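Long-range contact in sugar phosphate isomerase/epimerase (Parabacteroides distasonis, PDB 3L23), which binds a magnesium ion in a TIM barrel of the xylose isomerase-like family and probably acts as a sugar phosphate isomerase or epimerase: residues D216-V221 and H242-A247. Residues are numbered along the deposited sequence; the frame is centred on the assembly and turned at random. Where two conformers were deposited one is given.
Sequences DVYWTV and HIKDRA. With MG (magnesium ion), chain B.
Lys244 meets Tyr218 along its whole length, starting at CB, 3.6 Å from Tyr218 CB. CG and CD continue past CB of Tyr218 toward its ring. CE passes within 3.9 Å of NE1 of Trp219. The chain then bends at its last torsion (chi4 -56°), which brings NZ over one face of the Tyr218 ring, 3.6 Å from the centroid, in a cation-pi contact. NZ also donates to Asp245 O at 2.9 Å and forms a salt bridge with Glu277. At the ring's far end, Arg246 NE, in one of two conformers, donates to Tyr218 OH at 2.8 Å, with the guanidinium plane nearly perpendicular to the ring (84°). An alanine in place of Tyr218 would probably leave the Lys244 ammonium without its aromatic face and open a gap beside CG and CD of the lysine. Asp216 and His242 pair on adjacent parallel strands of the TIM barrel, and both reach the metal. Val217 N donates to His242 O. Asp216 OD2 and His242 ND1 bind magnesium at 2.0 and 2.3 Å, and His165, Glu275 and two waters complete the site. Asp216 OD1 caps the helix by accepting from Trp219 N. One carboxylate thus serves both metal and helix, which probably fixes its rotation.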
# COMPACT_ATOMS: atom_id res chain seq x y z
N ASP A 216 4.87 2.75 4.33
CA ASP A 216 4.57 1.75 5.36
C ASP A 216 5.57 1.98 6.47
O ASP A 216 6.77 1.72 6.31
CB ASP A 216 4.62 0.35 4.81
CG ASP A 216 4.21 -0.71 5.81
OD1 ASP A 216 4.79 -0.73 6.90
OD2 ASP A 216 3.36 -1.56 5.45
N VAL A 217 5.06 2.45 7.60
CA VAL A 217 5.99 2.88 8.66
C VAL A 217 6.79 1.71 9.24
O VAL A 217 7.94 1.92 9.65
CB VAL A 217 5.27 3.71 9.78
CG1 VAL A 217 4.68 4.96 9.17
CG2 VAL A 217 4.20 2.90 10.53
N TYR A 218 6.18 0.52 9.36
CA TYR A 218 6.86 -0.63 9.92
C TYR A 218 7.99 -1.09 8.98
O TYR A 218 9.14 -1.35 9.42
CB TYR A 218 5.90 -1.80 10.11
CG TYR A 218 6.55 -3.13 10.46
CD1 TYR A 218 6.99 -3.43 11.76
CD2 TYR A 218 6.75 -4.13 9.49
CE1 TYR A 218 7.54 -4.65 12.06
CE2 TYR A 218 7.28 -5.31 9.79
CZ TYR A 218 7.70 -5.60 11.08
OH TYR A 218 8.25 -6.79 11.42
N TRP A 219 7.66 -1.24 7.70
CA TRP A 219 8.67 -1.74 6.79
C TRP A 219 9.79 -0.74 6.59
O TRP A 219 10.91 -1.11 6.27
CB TRP A 219 8.07 -2.21 5.46
CG TRP A 219 7.37 -3.52 5.64
CD1 TRP A 219 6.03 -3.72 5.67
CD2 TRP A 219 7.98 -4.80 5.85
NE1 TRP A 219 5.76 -5.03 5.91
CE2 TRP A 219 6.94 -5.73 6.00
CE3 TRP A 219 9.30 -5.24 5.92
CZ2 TRP A 219 7.17 -7.07 6.23
CZ3 TRP A 219 9.55 -6.59 6.12
CH2 TRP A 219 8.48 -7.50 6.31
N THR A 220 9.52 0.54 6.79
CA THR A 220 10.58 1.59 6.78
C THR A 220 11.57 1.37 7.91
O THR A 220 12.81 1.31 7.70
CB THR A 220 9.97 3.04 6.82
OG1 THR A 220 9.06 3.16 5.72
CG2 THR A 220 11.07 4.12 6.69
N VAL A 221 11.05 1.12 9.11
CA VAL A 221 11.89 0.77 10.23
C VAL A 221 12.68 -0.54 9.98
O VAL A 221 13.87 -0.64 10.31
CB VAL A 221 11.06 0.75 11.55
CG1 VAL A 221 11.90 0.22 12.75
CG2 VAL A 221 10.44 2.18 11.83
N HIS A 242 0.73 3.41 5.79
CA HIS A 242 0.36 2.18 6.46
C HIS A 242 0.87 2.26 7.89
O HIS A 242 2.05 2.54 8.12
CB HIS A 242 0.94 0.95 5.79
CG HIS A 242 0.09 0.41 4.69
ND1 HIS A 242 0.32 -0.83 4.12
CD2 HIS A 242 -0.96 0.95 4.03
CE1 HIS A 242 -0.60 -1.04 3.19
NE2 HIS A 242 -1.39 0.02 3.12
N ILE A 243 -0.06 2.04 8.83
CA ILE A 243 0.24 1.99 10.26
C ILE A 243 0.25 0.51 10.64
O ILE A 243 -0.75 -0.21 10.51
CB ILE A 243 -0.82 2.78 11.09
CG1 ILE A 243 -0.89 4.27 10.70
CG2 ILE A 243 -0.62 2.67 12.61
CD1 ILE A 243 0.39 5.08 10.85
N LYS A 244 1.44 0.05 11.05
CA LYS A 244 1.73 -1.36 11.21
C LYS A 244 2.80 -1.52 12.28
O LYS A 244 3.64 -0.62 12.41
CB LYS A 244 2.28 -1.92 9.90
CG LYS A 244 2.45 -3.38 9.88
CD LYS A 244 2.98 -3.95 8.57
CE LYS A 244 3.10 -5.45 8.69
NZ LYS A 244 3.97 -5.93 9.84
N ASP A 245 2.77 -2.65 12.99
CA ASP A 245 3.77 -3.01 14.01
C ASP A 245 4.21 -4.44 13.64
O ASP A 245 3.83 -4.94 12.57
CB ASP A 245 3.14 -2.92 15.42
CG ASP A 245 4.15 -2.70 16.55
OD1 ASP A 245 5.32 -3.16 16.46
OD2 ASP A 245 3.73 -2.12 17.59
N ARG A 246 5.00 -5.10 14.48
CA ARG A 246 5.33 -6.51 14.28
C ARG A 246 4.06 -7.35 14.26
O ARG A 246 3.88 -8.24 13.40
CB ARG A 246 6.27 -6.97 15.38
CG ARG A 246 6.58 -8.45 15.45
CD ARG A 246 7.06 -9.06 14.18
NE ARG A 246 8.27 -8.44 13.63
CZ ARG A 246 9.53 -8.76 13.91
NH1 ARG A 246 9.85 -9.68 14.81
NH2 ARG A 246 10.49 -8.11 13.28
N ALA A 247 3.17 -7.05 15.22
CA ALA A 247 1.86 -7.70 15.33
C ALA A 247 0.87 -6.70 15.90
O ALA A 247 0.69 -5.65 15.32
CB ALA A 247 1.94 -8.98 16.17
MG MG B . 2.03 -2.32 4.20
O HOH W 1 3.34 -3.99 3.98
O HOH W 2 0.82 -3.68 2.68